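PDB 1JQG: carboxypeptidase A from Helicoverpa armigera, which probably acts as a zinc-dependent metallocarboxypeptidase of the M14 family, removing residues from the C-terminal ends of peptide chains. Local coordinates for residues 306-312 / 379-385; 339-344 / 404-409. One frame throughout, in Å; residues are numbered along the deposited sequence.

Overall arrangement
The two contacts illustrate how chemistry follows position in a metallocarboxypeptidase domain. Contact 1 is core: strands 299-307, 377-383 and 311-314 lie side by side within the mixed sheet, with 377-383 between the other two, bound by backbone hydrogen bonds and carrying one of the zinc ligands and the predicted catalytic glutamate. Contact 2 is only partly buried, its centre about 17 Å from that of the chain, against 7 Å for contact 1; here the last part of helix 325-340 and the loop after it meet helix 402-421 mainly through side chains, with one backbone carbonyl taking part. The contacts touch where Tyr-381, Leu-383 and Pro-384 pack on Ile-339, Glu-408 and Thr-409.

Contact 1: residues 306-312 / 379-385; sequences HSFGSMI and YTYELPA. With ZN (zinc ion), chain B.
His-306 N donates to Tyr-381 O (2.6 Å) on the parallel side, and Leu-383 N returns a nearly straight bond, 170° at the hydrogen, to His-306 O. The chain then turns back: Gly-309 N reaches Leu-383 O, and Met-311 and Glu-382 form an antiparallel hydrogen-bonded pair. Ser-310 and Met-311 both face Glu-382 in a G1 beta bulge, so Glu-382 O receives Met-311 N at 3.1 Å and, weakly, Ser-310 N. Gly-309 has backbone angles that would jam a CB against the preceding carbonyl.

The face bearing His-306, Glu-382 and Met-311 is that of the active site. His-306 ND1 binds the zinc ion at 2.4 Å, with His-181, Glu-184 and a water as the other ligands, while Asp-304 holds NE2. Glu-382, the predicted proton donor/acceptor, bends at chi2 (-73°), bringing OE2 to 3.4 Å from His-306 CB; Met-311 CG lies alongside its CB at 3.5 Å.

Apolar packing fills the opposite face. Ile-312 CG1 sits over the centre of the Tyr-381 ring in a CH-pi contact (4.2 Å to the centroid), while CG2 touches Tyr-379 CD2.

Helix 325-340 covers Ile-312, Tyr-379 and Tyr-381 through Met-335, and helix 402-421 meets Tyr-381, Leu-383 and Pro-384.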
ATOM      1  N   HIS A 306       2.612  -0.310   0.395  1.00 18.54           N
ATOM      2  CA  HIS A 306       1.644  -1.212  -0.173  1.00 21.03           C
ATOM      3  C   HIS A 306       2.028  -2.674   0.120  1.00 24.79           C
ATOM      4  O   HIS A 306       3.001  -3.032   0.731  1.00 24.27           O
ATOM      5  CB  HIS A 306       1.572  -1.070  -1.715  1.00 11.96           C
ATOM      6  CG  HIS A 306       1.043   0.254  -2.150  1.00 19.42           C
ATOM      7  ND1 HIS A 306      -0.225   0.464  -2.571  1.00 18.03           N
ATOM      8  CD2 HIS A 306       1.554   1.513  -2.227  1.00 15.67           C
ATOM      9  CE1 HIS A 306      -0.541   1.647  -2.950  1.00 15.06           C
ATOM     10  NE2 HIS A 306       0.562   2.332  -2.714  1.00 20.71           N
ATOM     11  N   SER A 307       1.113  -3.525  -0.315  1.00 29.06           N
ATOM     12  CA  SER A 307       1.164  -4.922  -0.303  1.00 27.22           C
ATOM     13  C   SER A 307       0.455  -5.553  -1.550  1.00 29.86           C
ATOM     14  O   SER A 307      -0.348  -4.858  -2.176  1.00 28.15           O
ATOM     15  CB  SER A 307       0.573  -5.705   0.876  1.00 30.49           C
ATOM     16  OG  SER A 307      -0.841  -5.817   0.795  1.00 28.44           O
ATOM     17  N   PHE A 308       1.042  -6.200  -2.547  1.00 25.48           N
ATOM     18  CA  PHE A 308       1.842  -7.364  -2.201  1.00 26.60           C
ATOM     19  C   PHE A 308       3.023  -7.601  -3.140  1.00 27.82           C
ATOM     20  O   PHE A 308       2.854  -7.260  -4.352  1.00 23.70           O
ATOM     21  CB  PHE A 308       1.143  -8.622  -1.690  1.00 29.87           C
ATOM     22  CG  PHE A 308       0.628  -9.462  -2.812  1.00 33.80           C
ATOM     23  CD1 PHE A 308       1.473 -10.405  -3.378  1.00 31.17           C
ATOM     24  CD2 PHE A 308      -0.643  -9.341  -3.335  1.00 33.05           C
ATOM     25  CE1 PHE A 308       1.072 -11.207  -4.425  1.00 29.87           C
ATOM     26  CE2 PHE A 308      -1.056 -10.130  -4.383  1.00 32.44           C
ATOM     27  CZ  PHE A 308      -0.207 -11.074  -4.931  1.00 29.46           C
ATOM     28  N   GLY A 309       4.292  -8.032  -2.914  1.00 23.07           N
ATOM     29  CA  GLY A 309       5.367  -8.198  -3.850  1.00 20.84           C
ATOM     30  C   GLY A 309       6.807  -8.383  -3.369  1.00 21.75           C
ATOM     31  O   GLY A 309       7.717  -8.853  -4.076  1.00 20.65           O
ATOM     32  N   SER A 310       7.126  -7.842  -2.194  1.00 19.98           N
ATOM     33  CA  SER A 310       8.463  -7.894  -1.627  1.00 21.17           C
ATOM     34  C   SER A 310       9.430  -7.115  -2.523  1.00 20.90           C
ATOM     35  O   SER A 310      10.498  -7.568  -2.977  1.00 23.84           O
ATOM     36  CB  SER A 310       8.978  -9.308  -1.388  1.00 13.93           C
ATOM     37  OG  SER A 310       8.123 -10.017  -0.507  1.00 30.17           O
ATOM     38  N   MET A 311       9.104  -5.861  -2.758  1.00 14.78           N
ATOM     39  CA  MET A 311       9.891  -4.985  -3.588  1.00 19.47           C
ATOM     40  C   MET A 311       9.828  -3.540  -3.150  1.00 20.22           C
ATOM     41  O   MET A 311       8.898  -3.123  -2.467  1.00 21.79           O
ATOM     42  CB  MET A 311       9.479  -5.010  -5.075  1.00 23.15           C
ATOM     43  CG  MET A 311       8.015  -5.241  -5.341  1.00 29.22           C
ATOM     44  SD  MET A 311       7.503  -5.695  -6.997  1.00 26.05           S
ATOM     45  CE  MET A 311       7.525  -7.449  -7.050  1.00 31.39           C
ATOM     46  N   ILE A 312      10.898  -2.803  -3.415  1.00 20.74           N
ATOM     47  CA  ILE A 312      10.952  -1.362  -3.184  1.00 19.47           C
ATOM     48  C   ILE A 312      11.121  -0.665  -4.521  1.00 15.26           C
ATOM     49  O   ILE A 312      12.150  -0.954  -5.124  1.00 17.66           O
ATOM     50  CB  ILE A 312      12.150  -1.025  -2.266  1.00 25.37           C
ATOM     51  CG1 ILE A 312      11.950  -1.642  -0.867  1.00 23.19           C
ATOM     52  CG2 ILE A 312      12.454   0.439  -2.053  1.00 22.14           C
ATOM     53  CD1 ILE A 312      13.202  -1.664  -0.037  1.00 19.18           C
ATOM     54  N   TYR A 379       9.792   6.301  -2.365  1.00 24.18           N
ATOM     55  CA  TYR A 379       9.569   4.910  -2.726  1.00 23.41           C
ATOM     56  C   TYR A 379       8.117   4.482  -2.486  1.00 21.20           C
ATOM     57  O   TYR A 379       7.385   5.004  -1.613  1.00 18.83           O
ATOM     58  CB  TYR A 379      10.558   4.016  -1.948  1.00 20.01           C
ATOM     59  CG  TYR A 379      12.019   4.429  -2.140  1.00 22.41           C
ATOM     60  CD1 TYR A 379      12.577   5.339  -1.231  1.00 20.57           C
ATOM     61  CD2 TYR A 379      12.810   3.953  -3.175  1.00 17.14           C
ATOM     62  CE1 TYR A 379      13.876   5.749  -1.373  1.00 21.10           C
ATOM     63  CE2 TYR A 379      14.137   4.346  -3.270  1.00 19.34           C
ATOM     64  CZ  TYR A 379      14.663   5.259  -2.385  1.00 17.64           C
ATOM     65  OH  TYR A 379      15.946   5.713  -2.476  1.00 19.46           O
ATOM     66  N   THR A 380       7.738   3.417  -3.149  1.00 17.60           N
ATOM     67  CA  THR A 380       6.497   2.698  -2.933  1.00 18.07           C
ATOM     68  C   THR A 380       6.851   1.278  -2.472  1.00 21.66           C
ATOM     69  O   THR A 380       7.468   0.546  -3.234  1.00 25.00           O
ATOM     70  CB  THR A 380       5.633   2.700  -4.187  1.00 14.72           C
ATOM     71  OG1 THR A 380       4.742   1.556  -4.047  1.00 18.92           O
ATOM     72  CG2 THR A 380       6.398   2.491  -5.491  1.00 35.29           C
ATOM     73  N   TYR A 381       6.596   0.973  -1.203  1.00 22.29           N
ATOM     74  CA  TYR A 381       6.909  -0.315  -0.631  1.00 19.69           C
ATOM     75  C   TYR A 381       5.859  -1.338  -0.999  1.00 19.84           C
ATOM     76  O   TYR A 381       4.675  -1.074  -1.076  1.00 24.17           O
ATOM     77  CB  TYR A 381       6.990  -0.264   0.902  1.00 24.52           C
ATOM     78  CG  TYR A 381       8.362  -0.015   1.485  1.00 20.18           C
ATOM     79  CD1 TYR A 381       9.096   1.105   1.198  1.00 23.61           C
ATOM     80  CD2 TYR A 381       8.916  -0.923   2.352  1.00 23.17           C
ATOM     81  CE1 TYR A 381      10.354   1.326   1.738  1.00 25.23           C
ATOM     82  CE2 TYR A 381      10.168  -0.736   2.922  1.00 23.32           C
ATOM     83  CZ  TYR A 381      10.879   0.391   2.614  1.00 23.21           C
ATOM     84  OH  TYR A 381      12.113   0.640   3.180  1.00 15.34           O
ATOM     85  N   GLU A 382       6.316  -2.546  -1.270  1.00 22.20           N
ATOM     86  CA  GLU A 382       5.450  -3.682  -1.543  1.00 21.97           C
ATOM     87  C   GLU A 382       5.836  -4.744  -0.526  1.00 19.44           C
ATOM     88  O   GLU A 382       6.799  -5.427  -0.806  1.00 25.32           O
ATOM     89  CB  GLU A 382       5.617  -4.195  -2.974  1.00 26.26           C
ATOM     90  CG  GLU A 382       5.205  -3.197  -4.056  1.00 32.46           C
ATOM     91  CD  GLU A 382       3.689  -3.030  -4.133  1.00 39.25           C
ATOM     92  OE1 GLU A 382       3.003  -3.991  -3.734  1.00 37.91           O
ATOM     93  OE2 GLU A 382       3.175  -1.974  -4.577  1.00 42.05           O
ATOM     94  N   LEU A 383       5.150  -4.821   0.585  1.00 19.23           N
ATOM     95  CA  LEU A 383       5.353  -5.813   1.614  1.00 21.03           C
ATOM     96  C   LEU A 383       5.142  -7.262   1.176  1.00 17.89           C
ATOM     97  O   LEU A 383       4.540  -7.507   0.160  1.00 17.28           O
ATOM     98  CB  LEU A 383       4.365  -5.534   2.775  1.00 20.79           C
ATOM     99  CG  LEU A 383       4.560  -4.195   3.484  1.00 21.64           C
ATOM    100  CD1 LEU A 383       3.787  -4.194   4.813  1.00 25.38           C
ATOM    101  CD2 LEU A 383       6.030  -3.915   3.668  1.00 14.62           C
ATOM    102  N   PRO A 384       5.783  -8.199   1.845  1.00 20.14           N
ATOM    103  CA  PRO A 384       5.792  -9.601   1.500  1.00 18.73           C
ATOM    104  C   PRO A 384       4.405 -10.190   1.620  1.00 23.96           C
ATOM    105  O   PRO A 384       3.615  -9.915   2.532  1.00 27.78           O
ATOM    106  CB  PRO A 384       6.762 -10.234   2.517  1.00 14.94           C
ATOM    107  CG  PRO A 384       7.663  -9.121   2.949  1.00 17.74           C
ATOM    108  CD  PRO A 384       6.766  -7.928   2.964  1.00 19.93           C
ATOM    109  N   ALA A 385       4.076 -11.106   0.720  1.00 24.99           N
ATOM    110  CA  ALA A 385       2.881 -11.914   0.809  1.00 28.43           C
ATOM    111  C   ALA A 385       3.241 -13.128   1.668  1.00 34.39           C
ATOM    112  O   ALA A 385       3.937 -14.007   1.178  1.00 37.16           O
ATOM    113  CB  ALA A 385       2.487 -12.380  -0.579  1.00 20.32           C
TER
HETATM  114 ZN    ZN B 413      -1.504  -1.136  -3.746  1.00 25.88          ZN
HETATM  115  O   HOH W   1      -0.326  -1.922  -5.739  1.00 17.20           O

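Contact 2: residues 339-344 / 404-409; sequences IDRVKW and QAGFET
The side chain of Ile-339, in the last part of helix 325-340, crosses that of Glu-408 at about a right angle. The CG2 methyl, set opposite the backbone N, meets the aliphatic stem of the glutamate, 3.4 Å from Glu-408 CG. A type I turn from Asp-340 to Lys-343 follows, and within it Val-342 places CB 4.1 Å from Phe-407 CE2 and offers its carbonyl O to Gln-404 NE2 at 3.0 Å. That bond is moderately bent, 137° at the hydrogen. Lys-343 sends its amine elsewhere, to Asn-347 O and a salt bridge with Asp-349. Trp-344 closes the segment: Gln-404 lies over one face of its indole, CG 3.6 Å from the six-ring centroid and the amide stacked 15° from the ring plane. A bend at chi2 (59°) folds the glutamine amide onto this face.

Gln-404 NE2 also donates to the anti lone pair of Glu-408 OE2 at 2.9 Å, so two acceptors fix the turn of the amide. With an alanine here, Val-342 O and Glu-408 OE2 would probably lose their shared donor and the indole face its stacked partner. One helix-borne amide thus joins polar and aromatic chemistry, tying the turn after helix 325-340 to helix 402-421.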
ATOM      1  N   ILE A 339      16.227  -5.465   5.517  1.00 20.21           N
ATOM      2  CA  ILE A 339      15.013  -6.249   5.731  1.00 20.78           C
ATOM      3  C   ILE A 339      15.297  -7.733   5.529  1.00 21.65           C
ATOM      4  O   ILE A 339      14.861  -8.585   6.315  1.00 25.75           O
ATOM      5  CB  ILE A 339      13.900  -5.836   4.743  1.00 20.72           C
ATOM      6  CG1 ILE A 339      13.507  -4.378   4.921  1.00 18.19           C
ATOM      7  CG2 ILE A 339      12.733  -6.808   4.821  1.00 13.63           C
ATOM      8  CD1 ILE A 339      12.267  -3.943   4.150  1.00 19.87           C
ATOM      9  N   ASP A 340      16.080  -8.058   4.523  1.00 20.15           N
ATOM     10  CA  ASP A 340      16.452  -9.435   4.201  1.00 23.46           C
ATOM     11  C   ASP A 340      17.312 -10.085   5.283  1.00 23.72           C
ATOM     12  O   ASP A 340      17.220 -11.298   5.500  1.00 26.20           O
ATOM     13  CB  ASP A 340      17.245  -9.531   2.906  1.00 17.13           C
ATOM     14  CG  ASP A 340      16.458  -9.094   1.695  1.00 18.91           C
ATOM     15  OD1 ASP A 340      17.239  -8.820   0.756  1.00 32.34           O
ATOM     16  OD2 ASP A 340      15.205  -9.061   1.691  1.00 25.56           O
ATOM     17  N   ARG A 341      17.992  -9.243   6.060  1.00 20.42           N
ATOM     18  CA  ARG A 341      18.809  -9.752   7.150  1.00 28.39           C
ATOM     19  C   ARG A 341      17.968 -10.247   8.321  1.00 28.67           C
ATOM     20  O   ARG A 341      18.522 -10.991   9.139  1.00 35.63           O
ATOM     21  CB  ARG A 341      19.852  -8.681   7.518  1.00 30.73           C
ATOM     22  CG  ARG A 341      20.704  -8.951   8.729  1.00 34.66           C
ATOM     23  CD  ARG A 341      21.936  -8.049   8.728  1.00 43.96           C
ATOM     24  NE  ARG A 341      22.761  -8.286   9.935  1.00 41.49           N
ATOM     25  CZ  ARG A 341      24.051  -7.909   9.970  1.00 53.99           C
ATOM     26  NH1 ARG A 341      24.603  -7.331   8.890  1.00 47.37           N
ATOM     27  NH2 ARG A 341      24.765  -8.132  11.091  1.00 51.73           N
ATOM     28  N   VAL A 342      16.718  -9.805   8.415  1.00 24.85           N
ATOM     29  CA  VAL A 342      15.864 -10.204   9.525  1.00 27.93           C
ATOM     30  C   VAL A 342      14.592 -10.931   9.078  1.00 28.39           C
ATOM     31  O   VAL A 342      13.619 -11.003   9.867  1.00 26.56           O
ATOM     32  CB  VAL A 342      15.489  -9.003  10.439  1.00 22.63           C
ATOM     33  CG1 VAL A 342      16.705  -8.414  11.128  1.00 12.94           C
ATOM     34  CG2 VAL A 342      14.688  -8.014   9.614  1.00 20.43           C
ATOM     35  N   LYS A 343      14.528 -11.273   7.792  1.00 28.42           N
ATOM     36  CA  LYS A 343      13.342 -11.856   7.202  1.00 32.41           C
ATOM     37  C   LYS A 343      13.045 -13.270   7.722  1.00 37.69           C
ATOM     38  O   LYS A 343      13.831 -13.883   8.446  1.00 35.58           O
ATOM     39  CB  LYS A 343      13.494 -11.922   5.685  1.00 32.04           C
ATOM     40  CG  LYS A 343      14.489 -12.984   5.203  1.00 30.38           C
ATOM     41  CD  LYS A 343      14.281 -13.261   3.711  1.00 34.64           C
ATOM     42  CE  LYS A 343      15.085 -14.486   3.270  1.00 25.93           C
ATOM     43  NZ  LYS A 343      14.860 -14.746   1.804  1.00 28.32           N
ATOM     44  N   TRP A 344      11.882 -13.790   7.349  1.00 42.08           N
ATOM     45  CA  TRP A 344      11.474 -15.161   7.633  1.00 42.42           C
ATOM     46  C   TRP A 344      12.122 -16.042   6.562  1.00 46.01           C
ATOM     47  O   TRP A 344      12.125 -15.643   5.383  1.00 45.98           O
ATOM     48  CB  TRP A 344       9.968 -15.274   7.548  1.00 49.40           C
ATOM     49  CG  TRP A 344       9.167 -15.138   8.801  1.00 50.12           C
ATOM     50  CD1 TRP A 344       7.826 -15.375   8.943  1.00 52.89           C
ATOM     51  CD2 TRP A 344       9.639 -14.775  10.100  1.00 49.62           C
ATOM     52  NE1 TRP A 344       7.445 -15.151  10.246  1.00 52.56           N
ATOM     53  CE2 TRP A 344       8.544 -14.778  10.972  1.00 48.07           C
ATOM     54  CE3 TRP A 344      10.889 -14.399  10.601  1.00 50.58           C
ATOM     55  CZ2 TRP A 344       8.637 -14.434  12.319  1.00 47.69           C
ATOM     56  CZ3 TRP A 344      10.996 -14.053  11.918  1.00 47.47           C
ATOM     57  CH2 TRP A 344       9.869 -14.071  12.759  1.00 52.35           C
ATOM     58  N   GLN A 404       5.926  -9.480  12.843  1.00 23.78           N
ATOM     59  CA  GLN A 404       7.120  -9.630  12.027  1.00 19.01           C
ATOM     60  C   GLN A 404       7.048  -8.673  10.838  1.00 20.54           C
ATOM     61  O   GLN A 404       8.074  -8.121  10.463  1.00 19.11           O
ATOM     62  CB  GLN A 404       7.271 -11.063  11.521  1.00 12.75           C
ATOM     63  CG  GLN A 404       8.381 -11.277  10.495  1.00 20.28           C
ATOM     64  CD  GLN A 404       9.760 -10.908  10.975  1.00 26.39           C
ATOM     65  OE1 GLN A 404      10.111 -10.848  12.157  1.00 28.91           O
ATOM     66  NE2 GLN A 404      10.682 -10.622  10.049  1.00 34.11           N
ATOM     67  N   ALA A 405       5.851  -8.454  10.307  1.00 20.99           N
ATOM     68  CA  ALA A 405       5.577  -7.553   9.227  1.00 19.99           C
ATOM     69  C   ALA A 405       5.992  -6.133   9.605  1.00 21.74           C
ATOM     70  O   ALA A 405       6.747  -5.515   8.838  1.00 24.29           O
ATOM     71  CB  ALA A 405       4.093  -7.644   8.881  1.00 16.22           C
ATOM     72  N   GLY A 406       5.638  -5.730  10.811  1.00 19.83           N
ATOM     73  CA  GLY A 406       6.023  -4.443  11.349  1.00 24.87           C
ATOM     74  C   GLY A 406       7.519  -4.318  11.628  1.00 21.45           C
ATOM     75  O   GLY A 406       8.139  -3.343  11.249  1.00 23.80           O
ATOM     76  N   PHE A 407       8.036  -5.317  12.333  1.00 18.87           N
ATOM     77  CA  PHE A 407       9.442  -5.284  12.780  1.00 20.04           C
ATOM     78  C   PHE A 407      10.392  -5.328  11.599  1.00 19.13           C
ATOM     79  O   PHE A 407      11.350  -4.562  11.480  1.00 18.57           O
ATOM     80  CB  PHE A 407       9.716  -6.466  13.728  1.00 21.55           C
ATOM     81  CG  PHE A 407      11.156  -6.745  14.018  1.00 22.83           C
ATOM     82  CD1 PHE A 407      11.782  -6.019  15.022  1.00 28.29           C
ATOM     83  CD2 PHE A 407      11.885  -7.692  13.315  1.00 21.16           C
ATOM     84  CE1 PHE A 407      13.121  -6.222  15.307  1.00 35.23           C
ATOM     85  CE2 PHE A 407      13.230  -7.910  13.622  1.00 28.34           C
ATOM     86  CZ  PHE A 407      13.853  -7.168  14.615  1.00 28.71           C
ATOM     87  N   GLU A 408      10.108  -6.274  10.688  1.00 20.42           N
ATOM     88  CA  GLU A 408      10.885  -6.412   9.438  1.00 21.98           C
ATOM     89  C   GLU A 408      11.011  -5.131   8.618  1.00 21.49           C
ATOM     90  O   GLU A 408      12.082  -4.674   8.258  1.00 16.25           O
ATOM     91  CB  GLU A 408      10.125  -7.423   8.573  1.00 31.43           C
ATOM     92  CG  GLU A 408      10.869  -7.958   7.379  1.00 40.65           C
ATOM     93  CD  GLU A 408      10.031  -9.006   6.652  1.00 37.45           C
ATOM     94  OE1 GLU A 408       9.767  -8.761   5.473  1.00 38.22           O
ATOM     95  OE2 GLU A 408       9.741  -9.991   7.359  1.00 37.51           O
ATOM     96  N   THR A 409       9.884  -4.440   8.367  1.00 21.23           N
ATOM     97  CA  THR A 409       9.830  -3.222   7.599  1.00 18.67           C
ATOM     98  C   THR A 409      10.514  -2.066   8.297  1.00 18.63           C
ATOM     99  O   THR A 409      11.158  -1.223   7.665  1.00 16.00           O
ATOM    100  CB  THR A 409       8.367  -2.822   7.282  1.00 19.11           C
ATOM    101  OG1 THR A 409       7.662  -3.967   6.782  1.00 19.60           O
ATOM    102  CG2 THR A 409       8.274  -1.718   6.232  1.00 17.61           C
TER